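Mevalonate diphosphate decarboxylase (Legionella pneumophila, PDB 3LTO) probably catalyses the ATP-dependent decarboxylation of mevalonate diphosphate to isopentenyl diphosphate, a step of isoprenoid biosynthesis. Local coordinates at residues A[168-176]-A[220-231]; A[11-19]-A[235-245]. All blocks are in the same frame, centred on the assembly; numbering follows the deposited sequence.

Contact 1. Residues A[168-176]-A[220-231]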
loop_
_atom_site.group_PDB
_atom_site.type_symbol
_atom_site.label_atom_id
_atom_site.label_comp_id
_atom_site.label_asym_id
_atom_site.label_seq_id
_atom_site.Cartn_x
_atom_site.Cartn_y
_atom_site.Cartn_z
ATOM N N ALA A 168 11.515 6.936 -0.562
ATOM C CA ALA A 168 12.273 8.150 -0.773
ATOM C C ALA A 168 11.970 8.520 -2.222
ATOM O O ALA A 168 11.982 7.654 -3.098
ATOM C CB ALA A 168 13.757 7.876 -0.597
ATOM N N ILE A 169 11.668 9.787 -2.476
ATOM C CA ILE A 169 11.387 10.229 -3.837
ATOM C C ILE A 169 12.513 11.178 -4.247
ATOM O O ILE A 169 12.897 12.068 -3.487
ATOM C CB ILE A 169 10.002 10.933 -3.935
ATOM C CG1 ILE A 169 9.719 11.339 -5.384
ATOM C CG2 ILE A 169 9.961 12.157 -3.039
ATOM C CD1 ILE A 169 8.344 11.960 -5.584
ATOM N N ASP A 170 13.049 10.973 -5.444
ATOM C CA ASP A 170 14.152 11.786 -5.941
ATOM C C ASP A 170 13.706 13.131 -6.492
ATOM O O ASP A 170 13.334 13.246 -7.660
ATOM C CB ASP A 170 14.924 11.003 -7.009
ATOM C CG ASP A 170 16.100 11.778 -7.577
ATOM O OD1 ASP A 170 16.902 12.331 -6.791
ATOM O OD2 ASP A 170 16.233 11.823 -8.818
ATOM N N LEU A 171 13.737 14.146 -5.633
ATOM C CA LEU A 171 13.347 15.490 -6.023
ATOM C C LEU A 171 14.583 16.373 -6.172
ATOM O O LEU A 171 15.600 16.146 -5.524
ATOM C CB LEU A 171 12.365 16.075 -5.003
ATOM C CG LEU A 171 11.025 15.326 -4.956
ATOM C CD1 LEU A 171 10.124 15.927 -3.899
ATOM C CD2 LEU A 171 10.351 15.386 -6.320
ATOM N N PRO A 172 14.498 17.391 -7.041
ATOM C CA PRO A 172 15.523 18.382 -7.389
ATOM C C PRO A 172 16.256 19.146 -6.284
ATOM O O PRO A 172 17.390 19.575 -6.490
ATOM C CB PRO A 172 14.772 19.337 -8.314
ATOM C CG PRO A 172 13.769 18.459 -8.959
ATOM C CD PRO A 172 13.263 17.654 -7.799
ATOM N N TYR A 173 15.627 19.334 -5.128
ATOM C CA TYR A 173 16.269 20.090 -4.055
ATOM C C TYR A 173 16.766 19.228 -2.897
ATOM O O TYR A 173 16.112 18.271 -2.496
ATOM C CB TYR A 173 15.304 21.157 -3.539
ATOM C CG TYR A 173 14.865 22.120 -4.615
ATOM C CD1 TYR A 173 15.726 23.112 -5.088
ATOM C CD2 TYR A 173 13.596 22.027 -5.182
ATOM C CE1 TYR A 173 15.334 23.987 -6.101
ATOM C CE2 TYR A 173 13.192 22.898 -6.199
ATOM C CZ TYR A 173 14.066 23.873 -6.651
ATOM O OH TYR A 173 13.671 24.736 -7.647
ATOM N N LYS A 174 17.933 19.580 -2.368
ATOM C CA LYS A 174 18.548 18.851 -1.263
ATOM C C LYS A 174 19.370 19.838 -0.433
ATOM O O LYS A 174 19.681 20.936 -0.889
ATOM C CB LYS A 174 19.460 17.747 -1.812
ATOM C CG LYS A 174 18.777 16.815 -2.822
ATOM C CD LYS A 174 19.792 16.025 -3.646
ATOM C CE LYS A 174 19.106 15.143 -4.694
ATOM N NZ LYS A 174 18.327 15.931 -5.697
ATOM N N ASP A 175 19.733 19.447 0.780
ATOM C CA ASP A 175 20.502 20.329 1.642
ATOM C C ASP A 175 19.799 21.678 1.743
ATOM O O ASP A 175 20.371 22.712 1.411
ATOM C CB ASP A 175 21.919 20.534 1.093
ATOM C CG ASP A 175 22.733 19.251 1.071
ATOM O OD1 ASP A 175 22.756 18.539 2.101
ATOM O OD2 ASP A 175 23.361 18.957 0.031
ATOM N N LEU A 176 18.550 21.667 2.185
ATOM C CA LEU A 176 17.802 22.906 2.335
ATOM C C LEU A 176 18.155 23.526 3.675
ATOM O O LEU A 176 18.581 22.828 4.591
ATOM C CB LEU A 176 16.302 22.628 2.304
ATOM C CG LEU A 176 15.735 21.957 1.056
ATOM C CD1 LEU A 176 14.267 21.612 1.300
ATOM C CD2 LEU A 176 15.898 22.880 -0.157
ATOM N N LEU A 220 4.444 18.338 -7.129
ATOM C CA LEU A 220 5.382 17.447 -7.804
ATOM C C LEU A 220 5.789 18.042 -9.151
ATOM O O LEU A 220 6.960 17.991 -9.525
ATOM C CB LEU A 220 4.756 16.063 -7.992
ATOM C CG LEU A 220 5.246 14.901 -7.115
ATOM C CD1 LEU A 220 5.826 15.408 -5.824
ATOM C CD2 LEU A 220 4.090 13.940 -6.854
ATOM N N ASN A 221 4.825 18.612 -9.870
ATOM C CA ASN A 221 5.115 19.237 -11.158
ATOM C C ASN A 221 5.998 20.460 -10.942
ATOM O O ASN A 221 6.827 20.790 -11.787
ATOM C CB ASN A 221 3.827 19.670 -11.875
ATOM C CG ASN A 221 3.062 18.499 -12.474
ATOM O OD1 ASN A 221 3.652 17.606 -13.093
ATOM N ND2 ASN A 221 1.744 18.503 -12.305
ATOM N N ALA A 222 5.812 21.136 -9.812
ATOM C CA ALA A 222 6.609 22.321 -9.495
ATOM C C ALA A 222 8.056 21.884 -9.295
ATOM O O ALA A 222 8.979 22.516 -9.808
ATOM C CB ALA A 222 6.082 23.002 -8.232
ATOM N N PHE A 223 8.244 20.796 -8.551
ATOM C CA PHE A 223 9.577 20.265 -8.305
ATOM C C PHE A 223 10.276 19.915 -9.624
ATOM O O PHE A 223 11.402 20.348 -9.870
ATOM C CB PHE A 223 9.490 19.028 -7.405
ATOM C CG PHE A 223 9.453 19.352 -5.934
ATOM C CD1 PHE A 223 10.624 19.678 -5.252
ATOM C CD2 PHE A 223 8.250 19.353 -5.235
ATOM C CE1 PHE A 223 10.597 19.999 -3.896
ATOM C CE2 PHE A 223 8.211 19.672 -3.876
ATOM C CZ PHE A 223 9.390 19.997 -3.206
ATOM N N GLU A 224 9.599 19.140 -10.465
ATOM C CA GLU A 224 10.145 18.735 -11.758
ATOM C C GLU A 224 10.620 19.939 -12.562
ATOM O O GLU A 224 11.666 19.888 -13.203
ATOM C CB GLU A 224 9.081 17.966 -12.557
ATOM C CG GLU A 224 9.379 17.798 -14.048
ATOM C CD GLU A 224 10.466 16.775 -14.339
ATOM O OE1 GLU A 224 10.257 15.580 -14.028
ATOM O OE2 GLU A 224 11.530 17.167 -14.882
ATOM N N ASN A 225 9.853 21.022 -12.523
ATOM C CA ASN A 225 10.212 22.224 -13.266
ATOM C C ASN A 225 11.123 23.179 -12.501
ATOM O O ASN A 225 11.398 24.275 -12.979
ATOM C CB ASN A 225 8.955 22.990 -13.692
ATOM C CG ASN A 225 8.031 22.163 -14.564
ATOM O OD1 ASN A 225 8.466 21.523 -15.522
ATOM N ND2 ASN A 225 6.742 22.183 -14.245
ATOM N N LYS A 226 11.595 22.782 -11.326
ATOM C CA LYS A 226 12.455 23.668 -10.548
ATOM C C LYS A 226 11.758 25.022 -10.432
ATOM O O LYS A 226 12.363 26.071 -10.659
ATOM C CB LYS A 226 13.805 23.851 -11.247
ATOM C CG LYS A 226 14.581 22.561 -11.457
ATOM C CD LYS A 226 15.343 22.144 -10.209
ATOM C CE LYS A 226 16.632 22.942 -10.069
ATOM N NZ LYS A 226 17.435 22.535 -8.882
ATOM N N ASP A 227 10.472 24.984 -10.098
ATOM C CA ASP A 227 9.665 26.190 -9.950
ATOM C C ASP A 227 9.413 26.468 -8.463
ATOM O O ASP A 227 8.343 26.159 -7.928
ATOM C CB ASP A 227 8.343 26.005 -10.695
ATOM C CG ASP A 227 7.494 27.255 -10.701
ATOM O OD1 ASP A 227 7.859 28.243 -10.034
ATOM O OD2 ASP A 227 6.443 27.248 -11.372
ATOM N N TRP A 228 10.409 27.065 -7.812
ATOM C CA TRP A 228 10.359 27.380 -6.382
ATOM C C TRP A 228 9.191 28.281 -5.983
ATOM O O TRP A 228 8.616 28.126 -4.898
ATOM C CB TRP A 228 11.685 28.025 -5.964
ATOM C CG TRP A 228 11.922 28.103 -4.483
ATOM C CD1 TRP A 228 11.908 29.227 -3.708
ATOM C CD2 TRP A 228 12.275 27.022 -3.614
ATOM N NE1 TRP A 228 12.237 28.914 -2.413
ATOM C CE2 TRP A 228 12.465 27.568 -2.325
ATOM C CE3 TRP A 228 12.449 25.644 -3.798
ATOM C CZ2 TRP A 228 12.824 26.781 -1.219
ATOM C CZ3 TRP A 228 12.807 24.860 -2.698
ATOM C CH2 TRP A 228 12.989 25.434 -1.425
ATOM N N THR A 229 8.846 29.221 -6.858
ATOM C CA THR A 229 7.747 30.138 -6.600
ATOM C C THR A 229 6.432 29.360 -6.455
ATOM O O THR A 229 5.607 29.674 -5.585
ATOM C CB THR A 229 7.616 31.181 -7.745
ATOM O OG1 THR A 229 8.836 31.925 -7.862
ATOM C CG2 THR A 229 6.488 32.147 -7.458
ATOM N N SER A 230 6.234 28.347 -7.299
ATOM C CA SER A 230 5.017 27.536 -7.225
ATOM C C SER A 230 5.025 26.607 -6.009
ATOM O O SER A 230 3.969 26.315 -5.440
ATOM C CB SER A 230 4.830 26.701 -8.494
ATOM O OG SER A 230 4.332 27.492 -9.555
ATOM N N ILE A 231 6.207 26.128 -5.625
ATOM C CA ILE A 231 6.322 25.258 -4.458
ATOM C C ILE A 231 5.865 26.101 -3.261
ATOM O O ILE A 231 5.042 25.663 -2.448
ATOM C CB ILE A 231 7.785 24.768 -4.256
ATOM C CG1 ILE A 231 8.181 23.862 -5.425
ATOM C CG2 ILE A 231 7.924 24.007 -2.931
ATOM C CD1 ILE A 231 9.593 23.318 -5.358
#

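Contact 2. Residues A[11-19]-A[235-245]. With SO4 (sulfate ion), chain C; SO4 (sulfate ion), chain D.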
loop_
_atom_site.group_PDB
_atom_site.type_symbol
_atom_site.label_atom_id
_atom_site.label_comp_id
_atom_site.label_asym_id
_atom_site.label_seq_id
_atom_site.Cartn_x
_atom_site.Cartn_y
_atom_site.Cartn_z
ATOM N N ILE A 11 9.355 17.201 7.997
ATOM C CA ILE A 11 8.338 18.238 7.843
ATOM C C ILE A 11 7.567 18.061 6.529
ATOM O O ILE A 11 8.141 18.077 5.438
ATOM C CB ILE A 11 8.980 19.638 7.868
ATOM C CG1 ILE A 11 7.901 20.711 7.718
ATOM C CG2 ILE A 11 10.005 19.762 6.752
ATOM C CD1 ILE A 11 6.922 20.762 8.867
ATOM N N ALA A 12 6.256 17.898 6.652
ATOM C CA ALA A 12 5.390 17.689 5.504
ATOM C C ALA A 12 4.991 18.945 4.731
ATOM O O ALA A 12 4.582 19.947 5.316
ATOM C CB ALA A 12 4.134 16.937 5.956
ATOM N N LEU A 13 5.133 18.878 3.409
ATOM C CA LEU A 13 4.741 19.964 2.508
ATOM C C LEU A 13 3.263 19.714 2.150
ATOM O O LEU A 13 2.476 20.657 2.004
ATOM C CB LEU A 13 5.626 19.961 1.253
ATOM C CG LEU A 13 6.966 20.709 1.355
ATOM C CD1 LEU A 13 7.674 20.331 2.634
ATOM C CD2 LEU A 13 7.840 20.400 0.151
ATOM N N ILE A 14 2.908 18.433 2.001
ATOM C CA ILE A 14 1.527 18.002 1.740
ATOM C C ILE A 14 1.199 17.220 3.024
ATOM O O ILE A 14 1.916 16.284 3.386
ATOM C CB ILE A 14 1.429 17.071 0.512
ATOM C CG1 ILE A 14 1.913 17.806 -0.745
ATOM C CG2 ILE A 14 -0.017 16.613 0.325
ATOM C CD1 ILE A 14 1.041 18.992 -1.152
ATOM N N LYS A 15 0.124 17.598 3.706
ATOM C CA LYS A 15 -0.221 16.984 4.991
ATOM C C LYS A 15 -1.024 15.688 5.021
ATOM O O LYS A 15 -2.020 15.542 4.326
ATOM C CB LYS A 15 -0.981 17.996 5.864
ATOM C CG LYS A 15 -0.449 19.428 5.859
ATOM C CD LYS A 15 0.927 19.527 6.474
ATOM C CE LYS A 15 1.376 20.980 6.567
ATOM N NZ LYS A 15 2.758 21.105 7.122
ATOM N N TYR A 16 -0.584 14.762 5.865
ATOM C CA TYR A 16 -1.276 13.501 6.083
ATOM C C TYR A 16 -2.415 13.871 7.029
ATOM O O TYR A 16 -3.572 13.561 6.783
ATOM C CB TYR A 16 -0.336 12.493 6.747
ATOM C CG TYR A 16 -1.044 11.415 7.540
ATOM C CD1 TYR A 16 -2.086 10.667 6.984
ATOM C CD2 TYR A 16 -0.663 11.138 8.852
ATOM C CE1 TYR A 16 -2.727 9.674 7.722
ATOM C CE2 TYR A 16 -1.289 10.154 9.592
ATOM C CZ TYR A 16 -2.323 9.425 9.029
ATOM O OH TYR A 16 -2.958 8.479 9.796
HETATM N N MSE A 17 -2.054 14.538 8.119
HETATM C CA MSE A 17 -3.006 15.030 9.113
HETATM C C MSE A 17 -3.779 13.980 9.910
HETATM O O MSE A 17 -4.787 14.291 10.542
HETATM C CB MSE A 17 -4.002 15.981 8.442
HETATM C CG MSE A 17 -4.603 17.000 9.382
HETATM SE SE MSE A 17 -5.990 18.046 8.523
HETATM C CE MSE A 17 -5.070 18.404 6.885
ATOM N N GLY A 18 -3.311 12.742 9.885
ATOM C CA GLY A 18 -3.995 11.704 10.627
ATOM C C GLY A 18 -5.341 11.334 10.037
ATOM O O GLY A 18 -6.134 10.643 10.673
ATOM N N LYS A 19 -5.614 11.809 8.828
ATOM C CA LYS A 19 -6.873 11.494 8.171
ATOM C C LYS A 19 -6.659 10.118 7.544
ATOM O O LYS A 19 -5.955 9.982 6.547
ATOM C CB LYS A 19 -7.188 12.547 7.099
ATOM C CG LYS A 19 -8.622 12.510 6.587
ATOM C CD LYS A 19 -8.972 13.759 5.798
ATOM C CE LYS A 19 -10.294 13.583 5.068
ATOM N NZ LYS A 19 -10.255 12.412 4.123
ATOM N N CYS A 235 2.528 25.135 -1.150
ATOM C CA CYS A 235 2.693 24.790 0.258
ATOM C C CYS A 235 1.953 25.778 1.145
ATOM O O CYS A 235 1.452 25.414 2.213
ATOM C CB CYS A 235 4.178 24.743 0.632
ATOM S SG CYS A 235 5.075 23.344 -0.104
ATOM N N TRP A 236 1.890 27.028 0.694
ATOM C CA TRP A 236 1.204 28.084 1.428
ATOM C C TRP A 236 -0.278 27.723 1.501
ATOM O O TRP A 236 -0.885 27.703 2.576
ATOM C CB TRP A 236 1.404 29.413 0.691
ATOM C CG TRP A 236 0.905 30.654 1.389
ATOM C CD1 TRP A 236 -0.310 31.260 1.225
ATOM C CD2 TRP A 236 1.646 31.484 2.297
ATOM N NE1 TRP A 236 -0.369 32.416 1.965
ATOM C CE2 TRP A 236 0.818 32.577 2.633
ATOM C CE3 TRP A 236 2.929 31.407 2.858
ATOM C CZ2 TRP A 236 1.232 33.592 3.505
ATOM C CZ3 TRP A 236 3.343 32.415 3.725
ATOM C CH2 TRP A 236 2.494 33.496 4.039
ATOM N N HIS A 237 -0.851 27.425 0.340
ATOM C CA HIS A 237 -2.255 27.056 0.245
ATOM C C HIS A 237 -2.536 25.809 1.073
ATOM O O HIS A 237 -3.550 25.729 1.765
ATOM C CB HIS A 237 -2.630 26.821 -1.224
ATOM C CG HIS A 237 -2.586 28.061 -2.063
ATOM N ND1 HIS A 237 -2.498 28.028 -3.438
ATOM C CD2 HIS A 237 -2.622 29.370 -1.719
ATOM C CE1 HIS A 237 -2.479 29.265 -3.905
ATOM N NE2 HIS A 237 -2.554 30.098 -2.882
ATOM N N GLU A 238 -1.623 24.846 1.011
ATOM C CA GLU A 238 -1.770 23.600 1.749
ATOM C C GLU A 238 -1.877 23.767 3.277
ATOM O O GLU A 238 -2.838 23.282 3.879
ATOM C CB GLU A 238 -0.617 22.654 1.389
ATOM C CG GLU A 238 -0.530 21.381 2.231
ATOM C CD GLU A 238 -1.568 20.324 1.869
ATOM O OE1 GLU A 238 -2.453 20.590 1.029
ATOM O OE2 GLU A 238 -1.491 19.215 2.437
ATOM N N PHE A 239 -0.927 24.454 3.913
ATOM C CA PHE A 239 -1.015 24.589 5.367
ATOM C C PHE A 239 -2.151 25.503 5.821
ATOM O O PHE A 239 -2.742 25.293 6.880
ATOM C CB PHE A 239 0.339 25.019 5.974
ATOM C CG PHE A 239 0.614 26.502 5.938
ATOM C CD1 PHE A 239 0.125 27.347 6.929
ATOM C CD2 PHE A 239 1.413 27.043 4.937
ATOM C CE1 PHE A 239 0.430 28.709 6.929
ATOM C CE2 PHE A 239 1.724 28.402 4.922
ATOM C CZ PHE A 239 1.231 29.239 5.923
ATOM N N LEU A 240 -2.483 26.502 5.016
ATOM C CA LEU A 240 -3.579 27.393 5.377
ATOM C C LEU A 240 -4.899 26.619 5.312
ATOM O O LEU A 240 -5.818 26.863 6.096
ATOM C CB LEU A 240 -3.612 28.617 4.457
ATOM C CG LEU A 240 -2.485 29.627 4.717
ATOM C CD1 LEU A 240 -2.583 30.805 3.749
ATOM C CD2 LEU A 240 -2.580 30.118 6.151
ATOM N N ASP A 241 -4.971 25.664 4.392
ATOM C CA ASP A 241 -6.156 24.823 4.235
ATOM C C ASP A 241 -6.381 24.107 5.555
ATOM O O ASP A 241 -7.443 24.208 6.173
ATOM C CB ASP A 241 -5.913 23.786 3.137
ATOM C CG ASP A 241 -7.130 22.912 2.865
ATOM O OD1 ASP A 241 -8.103 22.945 3.645
ATOM O OD2 ASP A 241 -7.109 22.181 1.861
HETATM N N MSE A 242 -5.354 23.387 5.991
HETATM C CA MSE A 242 -5.443 22.649 7.237
HETATM C C MSE A 242 -5.839 23.546 8.396
HETATM O O MSE A 242 -6.767 23.227 9.129
HETATM C CB MSE A 242 -4.115 21.958 7.563
HETATM C CG MSE A 242 -4.120 21.234 8.902
HETATM SE SE MSE A 242 -2.601 20.074 9.188
HETATM C CE MSE A 242 -1.309 21.370 9.709
ATOM N N HIS A 243 -5.145 24.668 8.569
ATOM C CA HIS A 243 -5.473 25.554 9.675
ATOM C C HIS A 243 -6.882 26.111 9.605
ATOM O O HIS A 243 -7.488 26.354 10.632
ATOM C CB HIS A 243 -4.423 26.669 9.801
ATOM C CG HIS A 243 -3.162 26.206 10.464
ATOM N ND1 HIS A 243 -2.889 26.445 11.793
ATOM C CD2 HIS A 243 -2.152 25.428 10.010
ATOM C CE1 HIS A 243 -1.768 25.834 12.130
ATOM N NE2 HIS A 243 -1.302 25.207 11.065
ATOM N N GLN A 244 -7.416 26.294 8.404
ATOM C CA GLN A 244 -8.785 26.780 8.290
ATOM C C GLN A 244 -9.711 25.719 8.886
ATOM O O GLN A 244 -10.773 26.039 9.421
ATOM C CB GLN A 244 -9.167 27.035 6.826
ATOM C CG GLN A 244 -10.653 27.318 6.643
ATOM C CD GLN A 244 -11.000 27.871 5.269
ATOM O OE1 GLN A 244 -11.445 29.018 5.145
ATOM N NE2 GLN A 244 -10.797 27.061 4.229
ATOM N N LEU A 245 -9.302 24.456 8.792
ATOM C CA LEU A 245 -10.092 23.354 9.339
ATOM C C LEU A 245 -10.265 23.525 10.844
ATOM O O LEU A 245 -11.351 23.327 11.377
ATOM C CB LEU A 245 -9.408 22.015 9.051
ATOM C CG LEU A 245 -9.943 21.080 7.959
ATOM C CD1 LEU A 245 -10.364 21.841 6.719
ATOM C CD2 LEU A 245 -8.853 20.059 7.638
HETATM S S SO4 C . 1.651 15.432 8.814
HETATM O O1 SO4 C . 1.658 15.209 7.359
HETATM O O2 SO4 C . 2.649 14.545 9.420
HETATM O O3 SO4 C . 1.990 16.838 9.079
HETATM O O4 SO4 C . 0.336 15.138 9.397
HETATM S S SO4 D . -2.025 8.413 13.302
HETATM O O1 SO4 D . -2.007 7.591 12.084
HETATM O O2 SO4 D . -0.737 8.306 14.004
HETATM O O3 SO4 D . -2.262 9.820 12.936
HETATM O O4 SO4 D . -3.108 7.954 14.189
#

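Contact 1. Residues A[168-176]-A[220-231]
Tyr173 reaches from the loop 168-176 into the bend between helix 208-224 and helix 228-247, where it meets Phe223, Lys226, Trp228 and Ile231. From CB the side chain leaves beside its own backbone N (chi1 -59°), which aims the ring at that bend. CG lies near Trp228 CZ3. Farther out, Tyr173 CD2 lies 3.8 Å from Phe223 CD1, which sits at the edge of the tyrosine ring, near its plane. CE2 touches Ile231 CD1 at 3.7 Å, and CE1 has Lys226 NZ nearby. At the tip, OH lies over the backbone of Lys226, 3.3 Å from Lys226 CA. The six-membered ring of Trp228 turns its edge to one face of Tyr173 in a T-shaped stack, the planes at 67°; its indole NE1 is hydrogen-bonded to Gly277 O, on a loop. Pro172 CB lies above the opposite face, toward its rim.

The Phe223 ring is held between two aliphatic groups: Leu171 CD1 stands 3.9 Å above the centre of one face, a CH-pi contact, and Ile231 CD1 covers the other. Pro172 rests on the helix end, its CG 3.2 Å from Phe223 O. That end is a Schellman motif, with Lys226 at positive phi. No hydrogen bond crosses between the segments: aromatic and branched side chains pack by shape, while methylenes of exposed Lys226 cover Pro172 at the solvent side, so apolar packing carries a partly buried contact.

Contact 2. Residues A[11-19]-A[235-245]
Glu238, on helix 228-247, accepts the backbone N-H of Lys15 through OE2 in a short, nearly straight bond of 2.6 Å (166°). The oxygen uses its anti lone pair, the one away from OE1. CG is anti to the backbone N (chi1 172°) and the chain bends at chi2; these torsions bring it against the backbone of 13-15, Glu238 CG lying 3.1 Å from Leu13 O. A glutamate suits this buried place because both oxygens find donors: OE2 also forms a salt bridge with Arg208, and OE1 accepts from Asn215.

One turn on, selenomethionine Met242 slides past Met17, also selenomethionine, in the opposite direction, with Met17 CE 3.6 Å from Met242 CG. Long, flexible, apolar chains can follow each other's outline closely; Met17 SE also meets Leu245 CD2 at 3.6 Å. Lys15 lays its methylene chain across Met242, Lys15 CG being 4.0 Å from Met242 SE.

The same turn of chain also holds a sulfate, probably from the crystallisation liquor: Tyr16 N and Met17 N donate to it, at 2.7 Å to O1 and 2.8 Å to O4, consistent with phosphate binding in this family. The segment 11-19 takes the chain from strand 2-12 round a corner at Leu13, where Leu13 and Ile14 both face Leu32 of strand 31-47 in a classic beta bulge. Helix 208-224 flanks it, touched by both at Leu219, as does strand 279-281, which Lys15 touches at Thr281.

The centres of contacts 1 and 2 lie 18 Å apart, and both draw on helix 228-247: contact 1 uses its first turn and the bend before it, contact 2 a later portion. They meet directly, Phe223 CZ of contact 1 lying 3.7 Å from Leu13 CD2 of contact 2. Along the chain, 11-19 comes first, then 168-176, 220-231 and 235-245. Contact 2 joins the N-terminal and C-terminal family regions. Contact 1 sets the loop between strands 165-168 and 177-182 on the end of helix 208-224 and the start of helix 228-247 by mainly apolar packing; contact 2 sets the turn after strand 2-12 against helix 228-247 in a buried, partly polar contact.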